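Local coordinates for protein CghA (Chaetomium globosum, PDB 6KBC) that belongs to a calycin-clan family of two-domain proteins rich in beta strands, and binds WK1 in a pocket, at residues V282-P291 with T299-K307; W339-W350 with N364-L375. One frame throughout, in Å; residues are numbered along the deposited sequence.

Contact 1: V282-P291 with T299-K307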
loop_
_atom_site.group_PDB
_atom_site.type_symbol
_atom_site.label_atom_id
_atom_site.label_comp_id
_atom_site.label_asym_id
_atom_site.label_seq_id
_atom_site.Cartn_x
_atom_site.Cartn_y
_atom_site.Cartn_z
ATOM N N VAL A 282 5.552 -17.421 -5.599
ATOM C CA VAL A 282 4.954 -18.739 -5.456
ATOM C C VAL A 282 3.435 -18.678 -5.458
ATOM O O VAL A 282 2.786 -19.719 -5.653
ATOM C CB VAL A 282 5.486 -19.465 -4.202
ATOM C CG1 VAL A 282 7.010 -19.714 -4.344
ATOM C CG2 VAL A 282 5.187 -18.677 -2.925
ATOM N N SER A 283 2.852 -17.492 -5.300
ATOM C CA SER A 283 1.431 -17.285 -5.557
ATOM C C SER A 283 1.265 -15.897 -6.157
ATOM O O SER A 283 1.512 -14.891 -5.487
ATOM C CB SER A 283 0.599 -17.438 -4.277
ATOM O OG SER A 283 -0.798 -17.393 -4.569
ATOM N N ASN A 284 0.857 -15.844 -7.422
ATOM C CA ASN A 284 0.489 -14.589 -8.072
ATOM C C ASN A 284 -1.019 -14.438 -7.916
ATOM O O ASN A 284 -1.807 -14.816 -8.793
ATOM C CB ASN A 284 0.928 -14.603 -9.532
ATOM C CG ASN A 284 0.587 -13.322 -10.259
ATOM O OD1 ASN A 284 0.283 -12.313 -9.644
ATOM N ND2 ASN A 284 0.644 -13.361 -11.584
ATOM N N ALA A 285 -1.431 -13.879 -6.785
ATOM C CA ALA A 285 -2.810 -14.020 -6.316
ATOM C C ALA A 285 -3.635 -12.840 -6.809
ATOM O O ALA A 285 -3.645 -11.765 -6.203
ATOM C CB ALA A 285 -2.849 -14.142 -4.797
ATOM N N LEU A 286 -4.340 -13.047 -7.914
ATOM C CA LEU A 286 -5.267 -12.059 -8.442
ATOM C C LEU A 286 -6.709 -12.486 -8.212
ATOM O O LEU A 286 -7.631 -11.873 -8.761
ATOM C CB LEU A 286 -5.003 -11.852 -9.929
ATOM C CG LEU A 286 -3.575 -11.382 -10.209
ATOM C CD1 LEU A 286 -3.317 -11.415 -11.706
ATOM C CD2 LEU A 286 -3.343 -9.977 -9.619
ATOM N N ARG A 287 -6.909 -13.533 -7.421
ATOM C CA ARG A 287 -8.218 -14.065 -7.079
ATOM C C ARG A 287 -8.338 -14.091 -5.556
ATOM O O ARG A 287 -7.449 -14.602 -4.870
ATOM C CB ARG A 287 -8.389 -15.472 -7.670
ATOM C CG ARG A 287 -9.693 -16.185 -7.289
ATOM C CD ARG A 287 -9.697 -17.607 -7.855
ATOM N NE ARG A 287 -9.875 -17.600 -9.311
ATOM C CZ ARG A 287 -9.957 -18.694 -10.052
ATOM N NH1 ARG A 287 -9.870 -19.887 -9.479
ATOM N NH2 ARG A 287 -10.130 -18.593 -11.363
ATOM N N SER A 288 -9.427 -13.533 -5.032
ATOM C CA SER A 288 -9.676 -13.447 -3.597
ATOM C C SER A 288 -10.812 -14.398 -3.236
ATOM O O SER A 288 -11.926 -14.243 -3.735
ATOM C CB SER A 288 -10.034 -12.010 -3.212
ATOM O OG SER A 288 -10.114 -11.837 -1.798
ATOM N N LEU A 289 -10.540 -15.357 -2.326
ATOM C CA LEU A 289 -11.498 -16.416 -2.046
ATOM C C LEU A 289 -12.437 -16.037 -0.907
ATOM O O LEU A 289 -12.062 -15.259 -0.021
ATOM C CB LEU A 289 -10.773 -17.688 -1.658
ATOM C CG LEU A 289 -9.873 -18.185 -2.784
ATOM C CD1 LEU A 289 -8.990 -19.300 -2.276
ATOM C CD2 LEU A 289 -10.759 -18.648 -3.954
ATOM N N PRO A 290 -13.638 -16.617 -0.904
ATOM C CA PRO A 290 -14.542 -16.461 0.248
ATOM C C PRO A 290 -13.824 -16.806 1.541
ATOM O O PRO A 290 -13.174 -17.857 1.645
ATOM C CB PRO A 290 -15.670 -17.457 -0.052
ATOM C CG PRO A 290 -15.695 -17.520 -1.562
ATOM C CD PRO A 290 -14.247 -17.412 -1.987
ATOM N N PRO A 291 -13.900 -15.923 2.536
ATOM C CA PRO A 291 -13.099 -16.097 3.761
ATOM C C PRO A 291 -13.384 -17.383 4.531
ATOM O O PRO A 291 -12.539 -17.794 5.337
ATOM C CB PRO A 291 -13.488 -14.869 4.601
ATOM C CG PRO A 291 -13.926 -13.849 3.592
ATOM C CD PRO A 291 -14.619 -14.635 2.508
ATOM N N THR A 299 -7.811 -23.687 -9.225
ATOM C CA THR A 299 -7.730 -23.501 -10.665
ATOM C C THR A 299 -6.963 -22.244 -11.045
ATOM O O THR A 299 -6.761 -21.991 -12.238
ATOM C CB THR A 299 -9.135 -23.449 -11.275
ATOM O OG1 THR A 299 -9.823 -22.273 -10.824
ATOM C CG2 THR A 299 -9.918 -24.690 -10.848
ATOM N N ALA A 300 -6.569 -21.439 -10.066
ATOM C CA ALA A 300 -5.701 -20.291 -10.279
ATOM C C ALA A 300 -5.054 -19.972 -8.947
ATOM O O ALA A 300 -5.559 -20.359 -7.886
ATOM C CB ALA A 300 -6.452 -19.071 -10.808
ATOM N N ASP A 301 -3.923 -19.273 -9.014
ATOM C CA ASP A 301 -3.330 -18.739 -7.801
ATOM C C ASP A 301 -4.356 -17.846 -7.112
ATOM O O ASP A 301 -5.118 -17.121 -7.761
ATOM C CB ASP A 301 -2.074 -17.932 -8.117
ATOM C CG ASP A 301 -0.868 -18.795 -8.538
ATOM O OD1 ASP A 301 -0.950 -20.049 -8.647
ATOM O OD2 ASP A 301 0.189 -18.174 -8.764
ATOM N N ALA A 302 -4.375 -17.885 -5.790
ATOM C CA ALA A 302 -5.406 -17.135 -5.100
ATOM C C ALA A 302 -4.931 -16.849 -3.690
ATOM O O ALA A 302 -3.990 -17.472 -3.191
ATOM C CB ALA A 302 -6.738 -17.906 -5.087
ATOM N N VAL A 303 -5.574 -15.872 -3.067
ATOM C CA VAL A 303 -5.371 -15.628 -1.652
ATOM C C VAL A 303 -6.740 -15.514 -1.006
ATOM O O VAL A 303 -7.686 -15.012 -1.619
ATOM C CB VAL A 303 -4.510 -14.378 -1.389
ATOM C CG1 VAL A 303 -5.209 -13.121 -1.839
ATOM C CG2 VAL A 303 -4.138 -14.307 0.102
ATOM N N ARG A 304 -6.855 -16.051 0.201
ATOM C CA ARG A 304 -8.023 -15.866 1.046
ATOM C C ARG A 304 -7.620 -14.994 2.222
ATOM O O ARG A 304 -6.632 -15.291 2.905
ATOM C CB ARG A 304 -8.544 -17.223 1.517
ATOM C CG ARG A 304 -9.789 -17.154 2.400
ATOM C CD ARG A 304 -10.226 -18.552 2.697
ATOM N NE ARG A 304 -9.215 -19.327 3.426
ATOM C CZ ARG A 304 -9.102 -19.326 4.753
ATOM N NH1 ARG A 304 -9.928 -18.588 5.485
ATOM N NH2 ARG A 304 -8.177 -20.068 5.350
ATOM N N THR A 305 -8.345 -13.902 2.431
ATOM C CA THR A 305 -8.141 -13.029 3.580
ATOM C C THR A 305 -9.296 -13.263 4.552
ATOM O O THR A 305 -10.458 -13.134 4.163
ATOM C CB THR A 305 -8.111 -11.565 3.156
ATOM O OG1 THR A 305 -9.405 -11.217 2.629
ATOM C CG2 THR A 305 -7.000 -11.322 2.102
ATOM N N GLU A 306 -8.992 -13.604 5.803
ATOM C CA GLU A 306 -10.052 -13.900 6.772
ATOM C C GLU A 306 -9.784 -13.141 8.058
ATOM O O GLU A 306 -8.711 -13.289 8.658
ATOM C CB GLU A 306 -10.155 -15.403 7.065
ATOM C CG GLU A 306 -11.101 -15.688 8.229
ATOM C CD GLU A 306 -11.285 -17.172 8.519
ATOM O OE1 GLU A 306 -12.382 -17.545 8.970
ATOM O OE2 GLU A 306 -10.349 -17.963 8.249
ATOM N N LYS A 307 -10.745 -12.326 8.469
ATOM C CA LYS A 307 -10.630 -11.634 9.745
ATOM C C LYS A 307 -10.553 -12.660 10.872
ATOM O O LYS A 307 -11.318 -13.629 10.892
ATOM C CB LYS A 307 -11.828 -10.704 9.961
ATOM C CG LYS A 307 -11.913 -9.517 8.991
ATOM C CD LYS A 307 -13.362 -8.993 8.956
ATOM C CE LYS A 307 -13.594 -8.121 7.738
ATOM N NZ LYS A 307 -12.773 -6.871 7.826
HETATM O O HOH W 1 -5.074 -15.351 -9.705
HETATM O O HOH W 2 -8.197 -20.715 -6.878
HETATM O O HOH W 3 -10.299 -13.356 0.412
#

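Contact 2: W339-W350 with N364-L375. With WK1 ((2S)-3-[(2S,4E)-4-[[(1R,2S,4aR,6S,8R,8aS)-2-[(E)-but-2-en-2-yl]-6,8-dimethyl-1,2,4a,5,6,7,8,8a-octahydronaphthalen-1-yl]-oxidanyl-methylidene]-3,5-bis(oxidanylidene)pyrrolidin-2-yl]-2-methyl-2-oxidanyl-propanoic acid), chain B.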
loop_
_atom_site.group_PDB
_atom_site.type_symbol
_atom_site.label_atom_id
_atom_site.label_comp_id
_atom_site.label_asym_id
_atom_site.label_seq_id
_atom_site.Cartn_x
_atom_site.Cartn_y
_atom_site.Cartn_z
ATOM N N TRP A 339 -0.065 -21.902 1.524
ATOM C CA TRP A 339 0.598 -21.314 2.669
ATOM C C TRP A 339 -0.443 -20.551 3.474
ATOM O O TRP A 339 -1.318 -19.895 2.901
ATOM C CB TRP A 339 1.719 -20.389 2.238
ATOM C CG TRP A 339 2.722 -21.036 1.331
ATOM C CD1 TRP A 339 3.934 -21.573 1.689
ATOM C CD2 TRP A 339 2.612 -21.206 -0.085
ATOM N NE1 TRP A 339 4.580 -22.071 0.574
ATOM C CE2 TRP A 339 3.799 -21.842 -0.529
ATOM C CE3 TRP A 339 1.633 -20.871 -1.029
ATOM C CZ2 TRP A 339 4.020 -22.161 -1.869
ATOM C CZ3 TRP A 339 1.873 -21.167 -2.368
ATOM C CH2 TRP A 339 3.048 -21.818 -2.769
ATOM N N SER A 340 -0.358 -20.653 4.793
ATOM C CA SER A 340 -1.277 -19.945 5.675
ATOM C C SER A 340 -0.468 -19.160 6.684
ATOM O O SER A 340 0.471 -19.698 7.287
ATOM C CB SER A 340 -2.221 -20.911 6.401
ATOM O OG SER A 340 -3.277 -20.172 6.976
ATOM N N PHE A 341 -0.809 -17.888 6.849
ATOM C CA PHE A 341 -0.135 -17.033 7.807
ATOM C C PHE A 341 -1.170 -16.333 8.656
ATOM O O PHE A 341 -2.206 -15.884 8.154
ATOM C CB PHE A 341 0.761 -15.981 7.126
ATOM C CG PHE A 341 1.767 -16.576 6.198
ATOM C CD1 PHE A 341 3.001 -17.002 6.677
ATOM C CD2 PHE A 341 1.472 -16.744 4.855
ATOM C CE1 PHE A 341 3.950 -17.557 5.807
ATOM C CE2 PHE A 341 2.410 -17.303 3.994
ATOM C CZ PHE A 341 3.638 -17.718 4.482
ATOM N N ASP A 342 -0.876 -16.230 9.938
ATOM C CA ASP A 342 -1.672 -15.413 10.834
ATOM C C ASP A 342 -0.918 -14.124 11.073
ATOM O O ASP A 342 0.272 -14.146 11.425
ATOM C CB ASP A 342 -1.957 -16.145 12.144
ATOM C CG ASP A 342 -3.070 -17.172 11.986
ATOM O OD1 ASP A 342 -3.596 -17.317 10.852
ATOM O OD2 ASP A 342 -3.441 -17.801 12.988
ATOM N N LEU A 343 -1.590 -13.013 10.839
ATOM C CA LEU A 343 -1.014 -11.691 11.024
ATOM C C LEU A 343 -1.769 -11.074 12.188
ATOM O O LEU A 343 -2.912 -10.635 12.026
ATOM C CB LEU A 343 -1.149 -10.850 9.765
ATOM C CG LEU A 343 -0.111 -11.120 8.664
ATOM C CD1 LEU A 343 -0.214 -12.520 8.129
ATOM C CD2 LEU A 343 -0.379 -10.138 7.568
ATOM N N ARG A 344 -1.158 -11.059 13.364
ATOM C CA ARG A 344 -1.878 -10.649 14.561
ATOM C C ARG A 344 -1.443 -9.256 14.966
ATOM O O ARG A 344 -0.248 -8.944 14.957
ATOM C CB ARG A 344 -1.695 -11.660 15.698
ATOM C CG ARG A 344 -2.315 -12.990 15.304
ATOM C CD ARG A 344 -2.134 -14.075 16.354
ATOM N NE ARG A 344 -2.813 -15.290 15.922
ATOM C CZ ARG A 344 -4.101 -15.541 16.142
ATOM N NH1 ARG A 344 -4.855 -14.653 16.793
ATOM N NH2 ARG A 344 -4.636 -16.675 15.704
ATOM N N HIS A 345 -2.433 -8.423 15.302
ATOM C CA HIS A 345 -2.202 -7.029 15.655
ATOM C C HIS A 345 -1.278 -6.930 16.857
ATOM O O HIS A 345 -1.647 -7.342 17.965
ATOM C CB HIS A 345 -3.523 -6.337 15.976
ATOM C CG HIS A 345 -4.477 -6.298 14.819
ATOM N ND1 HIS A 345 -5.843 -6.210 14.985
ATOM C CD2 HIS A 345 -4.257 -6.322 13.482
ATOM C CE1 HIS A 345 -6.426 -6.192 13.799
ATOM N NE2 HIS A 345 -5.484 -6.244 12.868
ATOM N N HIS A 346 -0.090 -6.371 16.643
ATOM C CA HIS A 346 0.908 -6.226 17.688
ATOM C C HIS A 346 0.982 -4.810 18.227
ATOM O O HIS A 346 1.069 -4.618 19.438
ATOM C CB HIS A 346 2.288 -6.652 17.170
ATOM C CG HIS A 346 3.367 -6.503 18.192
ATOM N ND1 HIS A 346 3.544 -7.404 19.220
ATOM C CD2 HIS A 346 4.302 -5.536 18.369
ATOM C CE1 HIS A 346 4.547 -7.004 19.981
ATOM N NE2 HIS A 346 5.028 -5.876 19.484
ATOM N N GLN A 347 0.922 -3.813 17.357
ATOM C CA GLN A 347 0.986 -2.427 17.782
ATOM C C GLN A 347 -0.036 -1.644 16.995
ATOM O O GLN A 347 -0.063 -1.728 15.765
ATOM C CB GLN A 347 2.385 -1.809 17.567
ATOM C CG GLN A 347 2.449 -0.370 18.055
ATOM C CD GLN A 347 3.796 0.302 17.803
ATOM O OE1 GLN A 347 4.762 -0.332 17.360
ATOM N NE2 GLN A 347 3.855 1.603 18.076
ATOM N N ALA A 348 -0.846 -0.869 17.707
ATOM C CA ALA A 348 -1.806 0.026 17.077
ATOM C C ALA A 348 -1.062 1.210 16.483
ATOM O O ALA A 348 -0.463 2.005 17.207
ATOM C CB ALA A 348 -2.834 0.503 18.099
ATOM N N TRP A 349 -1.104 1.331 15.166
ATOM C CA TRP A 349 -0.307 2.324 14.464
ATOM C C TRP A 349 -1.111 3.594 14.208
ATOM O O TRP A 349 -0.718 4.690 14.624
ATOM C CB TRP A 349 0.185 1.690 13.163
ATOM C CG TRP A 349 1.159 2.499 12.360
ATOM C CD1 TRP A 349 1.548 3.793 12.568
ATOM C CD2 TRP A 349 1.839 2.056 11.189
ATOM N NE1 TRP A 349 2.455 4.176 11.597
ATOM C CE2 TRP A 349 2.646 3.127 10.737
ATOM C CE3 TRP A 349 1.851 0.854 10.475
ATOM C CZ2 TRP A 349 3.448 3.029 9.607
ATOM C CZ3 TRP A 349 2.653 0.760 9.343
ATOM C CH2 TRP A 349 3.432 1.842 8.922
ATOM N N TRP A 350 -2.236 3.462 13.511
ATOM C CA TRP A 350 -3.171 4.558 13.338
ATOM C C TRP A 350 -4.577 3.999 13.465
ATOM O O TRP A 350 -4.799 2.792 13.353
ATOM C CB TRP A 350 -2.964 5.288 11.995
ATOM C CG TRP A 350 -3.413 4.535 10.774
ATOM C CD1 TRP A 350 -4.695 4.413 10.294
ATOM C CD2 TRP A 350 -2.574 3.834 9.855
ATOM N NE1 TRP A 350 -4.697 3.669 9.136
ATOM C CE2 TRP A 350 -3.410 3.295 8.850
ATOM C CE3 TRP A 350 -1.192 3.607 9.784
ATOM C CZ2 TRP A 350 -2.914 2.541 7.796
ATOM C CZ3 TRP A 350 -0.698 2.852 8.728
ATOM C CH2 TRP A 350 -1.560 2.328 7.748
ATOM N N ASN A 364 -10.552 3.113 9.854
ATOM C CA ASN A 364 -9.353 2.902 9.057
ATOM C C ASN A 364 -8.237 2.721 10.080
ATOM O O ASN A 364 -7.910 3.660 10.812
ATOM C CB ASN A 364 -9.110 4.097 8.135
ATOM C CG ASN A 364 -7.793 4.007 7.363
ATOM O OD1 ASN A 364 -6.978 3.101 7.569
ATOM N ND2 ASN A 364 -7.593 4.948 6.452
ATOM N N SER A 365 -7.718 1.503 10.193
ATOM C CA SER A 365 -6.780 1.171 11.250
ATOM C C SER A 365 -5.523 0.592 10.631
ATOM O O SER A 365 -5.588 -0.258 9.734
ATOM C CB SER A 365 -7.360 0.174 12.244
ATOM O OG SER A 365 -8.612 0.621 12.738
ATOM N N GLY A 366 -4.383 1.046 11.123
ATOM C CA GLY A 366 -3.093 0.503 10.729
ATOM C C GLY A 366 -2.500 -0.218 11.926
ATOM O O GLY A 366 -2.678 0.214 13.074
ATOM N N PHE A 367 -1.790 -1.302 11.647
ATOM C CA PHE A 367 -1.158 -2.105 12.677
ATOM C C PHE A 367 0.207 -2.572 12.202
ATOM O O PHE A 367 0.402 -2.884 11.022
ATOM C CB PHE A 367 -1.959 -3.358 13.016
ATOM C CG PHE A 367 -3.268 -3.082 13.672
ATOM C CD1 PHE A 367 -3.343 -2.924 15.045
ATOM C CD2 PHE A 367 -4.425 -2.969 12.908
ATOM C CE1 PHE A 367 -4.579 -2.678 15.656
ATOM C CE2 PHE A 367 -5.658 -2.723 13.519
ATOM C CZ PHE A 367 -5.725 -2.579 14.880
ATOM N N VAL A 368 1.135 -2.661 13.145
ATOM C CA VAL A 368 2.269 -3.565 12.996
ATOM C C VAL A 368 1.796 -4.941 13.435
ATOM O O VAL A 368 1.196 -5.083 14.506
ATOM C CB VAL A 368 3.460 -3.096 13.844
ATOM C CG1 VAL A 368 4.596 -4.115 13.767
ATOM C CG2 VAL A 368 3.915 -1.704 13.418
ATOM N N VAL A 369 2.034 -5.954 12.613
ATOM C CA VAL A 369 1.507 -7.275 12.916
ATOM C C VAL A 369 2.665 -8.229 13.145
ATOM O O VAL A 369 3.706 -8.140 12.495
ATOM C CB VAL A 369 0.587 -7.811 11.797
ATOM C CG1 VAL A 369 -0.735 -7.016 11.771
ATOM C CG2 VAL A 369 1.307 -7.710 10.449
ATOM N N GLU A 370 2.460 -9.171 14.054
ATOM C CA GLU A 370 3.347 -10.312 14.178
ATOM C C GLU A 370 2.819 -11.418 13.276
ATOM O O GLU A 370 1.611 -11.675 13.233
ATOM C CB GLU A 370 3.402 -10.787 15.626
ATOM C CG GLU A 370 4.514 -11.776 15.909
ATOM C CD GLU A 370 4.704 -11.978 17.406
ATOM O OE1 GLU A 370 3.949 -11.351 18.189
ATOM O OE2 GLU A 370 5.631 -12.714 17.798
ATOM N N VAL A 371 3.725 -12.076 12.558
ATOM C CA VAL A 371 3.373 -13.012 11.493
ATOM C C VAL A 371 3.877 -14.398 11.866
ATOM O O VAL A 371 5.044 -14.562 12.239
ATOM C CB VAL A 371 3.967 -12.558 10.145
ATOM C CG1 VAL A 371 3.530 -13.486 9.009
ATOM C CG2 VAL A 371 3.570 -11.117 9.865
ATOM N N THR A 372 2.999 -15.393 11.760
ATOM C CA THR A 372 3.335 -16.793 11.980
ATOM C C THR A 372 2.692 -17.642 10.892
ATOM O O THR A 372 1.660 -17.270 10.340
ATOM C CB THR A 372 2.866 -17.265 13.374
ATOM O OG1 THR A 372 1.432 -17.270 13.403
ATOM C CG2 THR A 372 3.389 -16.354 14.475
ATOM N N GLY A 373 3.321 -18.773 10.568
ATOM C CA GLY A 373 2.701 -19.744 9.684
ATOM C C GLY A 373 3.663 -20.418 8.725
ATOM O O GLY A 373 4.810 -20.702 9.086
ATOM N N GLY A 374 3.219 -20.697 7.505
ATOM C CA GLY A 374 4.087 -21.327 6.532
ATOM C C GLY A 374 3.309 -22.292 5.663
ATOM O O GLY A 374 2.086 -22.215 5.566
ATOM N N LEU A 375 4.046 -23.222 5.056
ATOM C CA LEU A 375 3.480 -24.177 4.110
ATOM C C LEU A 375 2.503 -25.120 4.804
ATOM O O LEU A 375 2.866 -25.816 5.759
ATOM C CB LEU A 375 4.603 -24.969 3.439
ATOM C CG LEU A 375 4.171 -26.056 2.451
ATOM C CD1 LEU A 375 3.532 -25.446 1.218
ATOM C CD2 LEU A 375 5.388 -26.918 2.041
HETATM O O WK1 B . -4.549 9.504 6.556
HETATM C C17 WK1 B . -3.753 8.602 6.506
HETATM O O1 WK1 B . -2.638 8.707 6.934
HETATM C C19 WK1 B . -4.134 7.306 5.915
HETATM O O2 WK1 B . -5.479 7.247 5.580
HETATM C C18 WK1 B . -3.922 6.229 6.933
HETATM C C20 WK1 B . -3.285 7.220 4.678
HETATM C C22 WK1 B . -3.237 5.840 4.159
HETATM N N WK1 B . -2.319 5.548 3.075
HETATM C C21 WK1 B . -2.940 4.825 2.150
HETATM O O5 WK1 B . -2.332 4.399 1.067
HETATM C C23 WK1 B . -4.472 5.257 3.684
HETATM O O4 WK1 B . -5.625 5.276 4.320
HETATM C C24 WK1 B . -4.360 4.578 2.440
HETATM C C16 WK1 B . -5.410 3.861 1.723
HETATM O O3 WK1 B . -6.567 3.814 2.261
HETATM C C9 WK1 B . -5.100 3.107 0.499
HETATM C C8 WK1 B . -4.599 1.771 1.117
HETATM C C12 WK1 B . -3.734 1.811 2.360
HETATM C C13 WK1 B . -2.422 1.767 2.315
HETATM C C90 WK1 B . -1.598 1.815 3.557
HETATM C C14 WK1 B . -4.370 1.905 3.701
HETATM C C7 WK1 B . -5.734 0.853 1.457
HETATM C C6 WK1 B . -6.617 0.574 0.535
HETATM C C3 WK1 B . -6.594 1.414 -0.701
HETATM C C4 WK1 B . -6.281 2.871 -0.432
HETATM C C5 WK1 B . -6.001 3.518 -1.774
HETATM C C11 WK1 B . -5.869 5.000 -1.614
HETATM C C2 WK1 B . -7.757 1.249 -1.645
HETATM C C1 WK1 B . -7.253 1.722 -2.972
HETATM C C10 WK1 B . -8.160 1.455 -4.126
HETATM C C WK1 B . -7.012 3.196 -2.856
HETATM O O HOH W 4 -0.758 -17.243 15.146
HETATM O O HOH W 5 1.388 -9.844 18.663
HETATM O O HOH W 6 -4.590 0.620 14.900
#

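Contact 1: V282-P291 with T299-K307
S288 and L289 run alongside V303 in a short parallel pairing, in a C-terminal sheet of the calycin clan whose other strand pairs are antiparallel. V303 N donates to R287 O (2.9 Å), and L289 N donates to V303 O (3.0 Å). The tight part lies around this bridge. CB of A285 packs on CB of V303 at 3.8 Å, and V271 and F329 of neighbouring strands add to the packing on V303. L289 points to the opposite face of the sheet, where its CD1 meets CB of A302 at 3.9 Å. D301 ties its own segment to N284. Its OD2 accepts from N284 N (2.8 Å) on the anti side of the carboxylate, while OD1 is bonded to A332 N. The solvent side is looser. R287 is exposed, and the bend in its chain at chi3 (-72°) turns the guanidinium to T299. NH1 donates in plane to T299 OG1 (2.7 Å), and CB of A300 lies over the centre of one guanidinium face. A water links the same NH1 to A300 O. At the far end, exposed P291 meets the buried R304, whose NE pairs with E328. R304 NH1 serves two acceptors: a bent bond (133°) to P291 O at 2.7 Å, and a salt bridge to E306 OE2 at 2.9 Å.

Contact 2: W339-W350 with N364-L375
L343 packs between V369 and V371 at the apolar centre of this antiparallel pair. Its CG lies 3.9 Å from CG2 of V371, the two side chains side by side, and its CB is 4.0 Å from CG2 of V369. V245, A247 and A249 of strand 239-249 pack on L343 and V371. Next along the same face, H345 and F367 stack face to face, with centroids 3.5 Å apart and planes 7° from parallel. The H345 ring is fixed in rotation at both nitrogens, ND1 by L314 O and NE2 by E390. At the other end, CD1 of L375 sits over the five-membered ring of W339, 4.0 Å from its centroid. Around D342, R344 and T372 the opposite face is polar. R344 NH2 makes a salt bridge to D342 OD2 (3.2 Å), approaching from above the carboxylate plane. One water joins R344 NE to T372 OG1. R326 is a second partner of D342, and R344 NH1 also bonds to D310 O. Classic beta bulges occur twice, with H346 and Q347 facing V368, and W349 and W350 facing G366. At the second bulge, W350 has CG between its backbone N and carbonyl carbon (chi1 73°), and its ring lies flat over the backbone of S365 and G366. G366 CA is 3.4 Å from the centroid of its six-membered ring. W350 NE1 gives a nearly straight bond (177°) to N364 OD1 (2.8 Å); NE1 stands well above the amide plane of N364. This probably helps to orient the amide, whose ND2 donates to O4 of WK1 (2.9 Å). C18 of WK1 lies over the opposite face of W350. Strand 348-353 and strand 363-375 form a bulged antiparallel hairpin that gives W350 and N364 to the ligand pocket.

How the contacts relate
Both contacts belong to one sheet of the C-terminal family region, and their centres are about 17 Å apart. They follow each other along the chain, contact 1 closing before contact 2 opens. Strand 324-330 lies between them, pairing with 302-308 of contact 1 on one edge and with 338-346 of contact 2 on the other. They also touch directly, where V282 O packs 3.6 Å from CH2 of W339. Their relation to WK1 differs. Contact 2 reaches it through W350 and N364, near further partners such as K352 and N82. In contact 1 the T305 side chain stays about 12 Å from WK1.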